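PDB 6NDS: 3-hydroxy-3-methylglutaryl-CoA lyase from Acinetobacter baumannii, which belongs to the HMGL-like family of TIM-barrel proteins and binds a zinc ion and coenzyme A. Local coordinates for residues 258-270 against 296-308. Sequence-based numbering, arbitrary orientation.
Sequences ICTEDLVNMCEEI and TPSQLAKAGRNTD. With ACT (acetate ion), chain F.
Ser-298 OG is held by two hydrogen bonds: it donates to Glu-261 OE2 at 2.5 Å and accepts from Ala-301 N as the N-cap of helix 299-303. A serine hydroxyl can do both at once. Glu-261 CG sits between backbone N and carbonyl carbon (chi1 60°), and a bend at chi2 brings OE2 to the serine. OE2 also bonds Ser-285, while OE1 takes Gly-243 N, so both oxygens are engaged in this buried place. The contact lays helix 260-270, which follows the last strand of the TIM barrel, almost at right angles (84°) to the short C-terminal helix. Asp-262 reaches its first turn with both oxygens: OD2 accepts Gln-299 N (3.0 Å) through its syn lone pair, OD1 Leu-300 N (2.9 Å). Its negative charge probably also suits the positive end of the helix dipole. Leu-300 methyls pack crosswise on CB and the amide of Asn-265. One water links Asn-265 ND2 to Asn-306 OD1, another Asn-265 OD1 to Asn-306 N; Asn-306 ND2 bonds Met-190 O of the second subunit. Arg-305, being long, reaches two carboxylates: NH1 makes a salt bridge to Asp-279, NH2 another to Glu-268 OE2 (2.7 Å), in the guanidinium plane but 51° above that of the carboxylate.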
loop_
_atom_site.group_PDB
_atom_site.type_symbol
_atom_site.label_atom_id
_atom_site.label_comp_id
_atom_site.label_asym_id
_atom_site.label_seq_id
_atom_site.Cartn_x
_atom_site.Cartn_y
_atom_site.Cartn_z
ATOM N N ILE A 258 3.662 -2.696 -8.523
ATOM C CA ILE A 258 4.097 -2.803 -7.136
ATOM C C ILE A 258 5.607 -2.620 -7.071
ATOM O O ILE A 258 6.362 -3.034 -7.966
ATOM C CB ILE A 258 3.664 -4.125 -6.486
ATOM C CG1 ILE A 258 4.159 -5.321 -7.277
ATOM C CG2 ILE A 258 2.137 -4.167 -6.317
ATOM C CD1 ILE A 258 4.072 -6.632 -6.479
ATOM N N CYS A 259 6.051 -1.960 -6.010
ATOM C CA CYS A 259 7.454 -1.621 -5.838
ATOM C C CYS A 259 8.262 -2.831 -5.372
ATOM O O CYS A 259 7.955 -3.429 -4.338
ATOM C CB CYS A 259 7.544 -0.494 -4.816
ATOM S SG CYS A 259 9.204 -0.078 -4.318
ATOM N N THR A 260 9.325 -3.166 -6.112
ATOM C CA THR A 260 10.092 -4.374 -5.805
ATOM C C THR A 260 10.636 -4.347 -4.384
ATOM O O THR A 260 10.520 -5.334 -3.654
ATOM C CB THR A 260 11.238 -4.549 -6.804
ATOM O OG1 THR A 260 10.708 -4.459 -8.124
ATOM C CG2 THR A 260 11.876 -5.931 -6.647
ATOM N N GLU A 261 11.256 -3.238 -3.974
ATOM C CA GLU A 261 11.859 -3.261 -2.644
ATOM C C GLU A 261 10.794 -3.241 -1.545
ATOM O O GLU A 261 11.019 -3.794 -0.464
ATOM C CB GLU A 261 12.868 -2.118 -2.488
ATOM C CG GLU A 261 12.306 -0.724 -2.653
ATOM C CD GLU A 261 12.388 -0.179 -4.078
ATOM O OE1 GLU A 261 12.494 -0.955 -5.053
ATOM O OE2 GLU A 261 12.311 1.052 -4.215
ATOM N N ASP A 262 9.621 -2.655 -1.803
ATOM C CA ASP A 262 8.540 -2.755 -0.826
ATOM C C ASP A 262 8.016 -4.190 -0.737
ATOM O O ASP A 262 7.711 -4.672 0.359
ATOM C CB ASP A 262 7.403 -1.778 -1.171
ATOM C CG ASP A 262 7.824 -0.302 -1.087
ATOM O OD1 ASP A 262 8.986 -0.014 -0.730
ATOM O OD2 ASP A 262 6.983 0.585 -1.387
ATOM N N LEU A 263 7.915 -4.891 -1.874
ATOM C CA LEU A 263 7.523 -6.305 -1.856
ATOM C C LEU A 263 8.544 -7.161 -1.115
ATOM O O LEU A 263 8.184 -7.986 -0.260
ATOM C CB LEU A 263 7.347 -6.809 -3.292
ATOM C CG LEU A 263 7.238 -8.329 -3.463
ATOM C CD1 LEU A 263 5.992 -8.851 -2.765
ATOM C CD2 LEU A 263 7.217 -8.684 -4.963
ATOM N N VAL A 264 9.828 -6.977 -1.422
ATOM C CA VAL A 264 10.860 -7.779 -0.771
ATOM C C VAL A 264 10.918 -7.466 0.719
ATOM O O VAL A 264 11.100 -8.367 1.535
ATOM C CB VAL A 264 12.225 -7.581 -1.454
ATOM C CG1 VAL A 264 13.344 -8.363 -0.705
ATOM C CG2 VAL A 264 12.157 -8.037 -2.916
ATOM N N ASN A 265 10.724 -6.202 1.105
ATOM C CA ASN A 265 10.692 -5.888 2.536
ATOM C C ASN A 265 9.528 -6.585 3.227
ATOM O O ASN A 265 9.678 -7.113 4.333
ATOM C CB ASN A 265 10.601 -4.372 2.757
ATOM C CG ASN A 265 10.552 -4.010 4.231
ATOM O OD1 ASN A 265 11.561 -4.105 4.944
ATOM N ND2 ASN A 265 9.364 -3.617 4.710
ATOM N N MET A 266 8.354 -6.596 2.589
ATOM C CA MET A 266 7.213 -7.300 3.166
ATOM C C MET A 266 7.546 -8.769 3.423
ATOM O O MET A 266 7.283 -9.302 4.513
ATOM C CB MET A 266 6.008 -7.189 2.229
ATOM C CG MET A 266 4.802 -7.953 2.785
ATOM S SD MET A 266 3.272 -7.754 1.847
ATOM C CE MET A 266 3.562 -8.825 0.438
ATOM N N CYS A 267 8.122 -9.439 2.419
ATOM C CA CYS A 267 8.530 -10.836 2.568
ATOM C C CYS A 267 9.551 -10.999 3.678
ATOM O O CYS A 267 9.452 -11.919 4.495
ATOM C CB CYS A 267 9.109 -11.357 1.256
ATOM S SG CYS A 267 7.907 -11.509 -0.074
ATOM N N GLU A 268 10.565 -10.120 3.704
ATOM C CA GLU A 268 11.639 -10.244 4.680
ATOM C C GLU A 268 11.114 -10.090 6.107
ATOM O O GLU A 268 11.512 -10.834 7.010
ATOM C CB GLU A 268 12.732 -9.215 4.356
ATOM C CG GLU A 268 13.992 -9.367 5.174
ATOM C CD GLU A 268 15.277 -9.147 4.380
ATOM O OE1 GLU A 268 15.319 -9.410 3.150
ATOM O OE2 GLU A 268 16.265 -8.744 5.020
ATOM N N GLU A 269 10.184 -9.153 6.320
ATOM C CA GLU A 269 9.630 -8.942 7.655
ATOM C C GLU A 269 8.684 -10.064 8.077
ATOM O O GLU A 269 8.639 -10.420 9.260
ATOM C CB GLU A 269 8.914 -7.592 7.707
ATOM C CG GLU A 269 9.877 -6.416 7.623
ATOM C CD GLU A 269 10.884 -6.426 8.763
ATOM O OE1 GLU A 269 10.458 -6.347 9.934
ATOM O OE2 GLU A 269 12.103 -6.548 8.493
ATOM N N ILE A 270 7.897 -10.602 7.140
ATOM C CA ILE A 270 6.955 -11.670 7.472
ATOM C C ILE A 270 7.676 -12.984 7.700
ATOM O O ILE A 270 7.257 -13.790 8.541
ATOM C CB ILE A 270 5.915 -11.802 6.343
ATOM C CG1 ILE A 270 4.929 -10.637 6.375
ATOM C CG2 ILE A 270 5.160 -13.121 6.427
ATOM C CD1 ILE A 270 4.004 -10.662 5.141
ATOM N N THR A 296 10.284 8.590 -7.082
ATOM C CA THR A 296 9.467 7.452 -7.476
ATOM C C THR A 296 8.644 6.973 -6.288
ATOM O O THR A 296 8.982 7.263 -5.134
ATOM C CB THR A 296 10.327 6.295 -8.018
ATOM O OG1 THR A 296 10.858 5.520 -6.933
ATOM C CG2 THR A 296 11.472 6.815 -8.887
ATOM N N PRO A 297 7.550 6.228 -6.531
ATOM C CA PRO A 297 6.664 5.782 -5.426
ATOM C C PRO A 297 7.190 4.541 -4.719
ATOM O O PRO A 297 6.633 3.435 -4.804
ATOM C CB PRO A 297 5.338 5.507 -6.149
ATOM C CG PRO A 297 5.546 5.826 -7.588
ATOM C CD PRO A 297 7.002 5.866 -7.848
ATOM N N SER A 298 8.306 4.703 -4.027
ATOM C CA SER A 298 8.889 3.642 -3.209
ATOM C C SER A 298 8.844 4.073 -1.751
ATOM O O SER A 298 9.468 5.076 -1.391
ATOM C CB SER A 298 10.336 3.366 -3.608
ATOM O OG SER A 298 10.956 2.520 -2.648
ATOM N N GLN A 299 8.153 3.298 -0.911
ATOM C CA GLN A 299 8.139 3.641 0.507
ATOM C C GLN A 299 9.479 3.319 1.159
ATOM O O GLN A 299 9.963 4.091 1.996
ATOM C CB GLN A 299 6.999 2.917 1.225
ATOM C CG GLN A 299 5.604 3.326 0.765
ATOM C CD GLN A 299 5.289 4.776 1.075
ATOM O OE1 GLN A 299 4.803 5.104 2.160
ATOM N NE2 GLN A 299 5.563 5.654 0.125
ATOM N N LEU A 300 10.099 2.199 0.774
ATOM C CA LEU A 300 11.366 1.816 1.396
ATOM C C LEU A 300 12.502 2.741 0.980
ATOM O O LEU A 300 13.399 3.005 1.782
ATOM C CB LEU A 300 11.712 0.361 1.066
ATOM C CG LEU A 300 11.220 -0.710 2.059
ATOM C CD1 LEU A 300 12.030 -0.700 3.340
ATOM C CD2 LEU A 300 9.728 -0.540 2.408
ATOM N N ALA A 301 12.495 3.257 -0.254
ATOM C CA ALA A 301 13.561 4.187 -0.619
ATOM C C ALA A 301 13.467 5.468 0.198
ATOM O O ALA A 301 14.491 6.069 0.539
ATOM C CB ALA A 301 13.507 4.495 -2.120
ATOM N N LYS A 302 12.242 5.882 0.535
ATOM C CA LYS A 302 12.039 7.090 1.327
ATOM C C LYS A 302 12.407 6.869 2.787
ATOM O O LYS A 302 13.079 7.705 3.400
ATOM C CB LYS A 302 10.583 7.553 1.241
ATOM C CG LYS A 302 10.097 8.041 -0.104
ATOM C CD LYS A 302 8.564 8.002 -0.144
ATOM C CE LYS A 302 7.983 8.926 -1.204
ATOM N NZ LYS A 302 8.494 8.646 -2.569
ATOM N N ALA A 303 11.947 5.765 3.375
ATOM C CA ALA A 303 12.000 5.608 4.822
ATOM C C ALA A 303 13.165 4.753 5.292
ATOM O O ALA A 303 13.573 4.880 6.456
ATOM C CB ALA A 303 10.693 4.986 5.333
ATOM N N GLY A 304 13.705 3.901 4.428
ATOM C CA GLY A 304 14.634 2.879 4.860
ATOM C C GLY A 304 13.907 1.753 5.574
ATOM O O GLY A 304 12.737 1.855 5.938
ATOM N N ARG A 305 14.617 0.648 5.768
ATOM C CA ARG A 305 14.032 -0.506 6.442
ATOM C C ARG A 305 13.941 -0.263 7.951
ATOM O O ARG A 305 14.479 0.711 8.488
ATOM C CB ARG A 305 14.855 -1.755 6.154
ATOM C CG ARG A 305 16.277 -1.647 6.679
ATOM C CD ARG A 305 17.111 -2.814 6.178
ATOM N NE ARG A 305 16.422 -4.071 6.453
ATOM C CZ ARG A 305 16.751 -5.234 5.907
ATOM N NH1 ARG A 305 17.773 -5.295 5.059
ATOM N NH2 ARG A 305 16.056 -6.329 6.211
ATOM N N ASN A 306 13.249 -1.184 8.644
ATOM C CA ASN A 306 13.014 -1.042 10.085
ATOM C C ASN A 306 14.311 -0.859 10.862
ATOM O O ASN A 306 14.351 -0.118 11.855
ATOM C CB ASN A 306 12.293 -2.277 10.627
ATOM C CG ASN A 306 10.789 -2.258 10.386
ATOM O OD1 ASN A 306 10.291 -1.578 9.494
ATOM N ND2 ASN A 306 10.060 -3.019 11.195
ATOM N N THR A 307 15.372 -1.568 10.457
ATOM C CA THR A 307 16.607 -1.583 11.227
ATOM C C THR A 307 17.457 -0.339 11.017
ATOM O O THR A 307 18.489 -0.199 11.677
ATOM C CB THR A 307 17.432 -2.832 10.889
ATOM O OG1 THR A 307 17.627 -2.913 9.472
ATOM C CG2 THR A 307 16.722 -4.089 11.363
ATOM N N ASP A 308 17.064 0.556 10.114
ATOM C CA ASP A 308 17.708 1.865 9.989
ATOM C C ASP A 308 17.199 2.742 11.126
ATOM O O ASP A 308 16.184 3.428 11.004
ATOM C CB ASP A 308 17.412 2.487 8.629
ATOM C CG ASP A 308 18.210 1.856 7.515
ATOM O OD1 ASP A 308 19.057 0.979 7.802
ATOM O OD2 ASP A 308 18.002 2.245 6.347
HETATM C C ACT F . 12.795 7.988 -4.243
HETATM O O ACT F . 12.414 8.493 -5.331
HETATM O OXT ACT F . 13.901 7.445 -3.963
HETATM C CH3 ACT F . 11.748 8.045 -3.104
HETATM O O HOH W 1 8.648 -3.066 7.535
HETATM O O HOH W 2 13.229 -6.220 6.041
HETATM O O HOH W 3 11.886 -3.352 7.475
HETATM O O HOH W 4 14.466 -4.232 8.605
#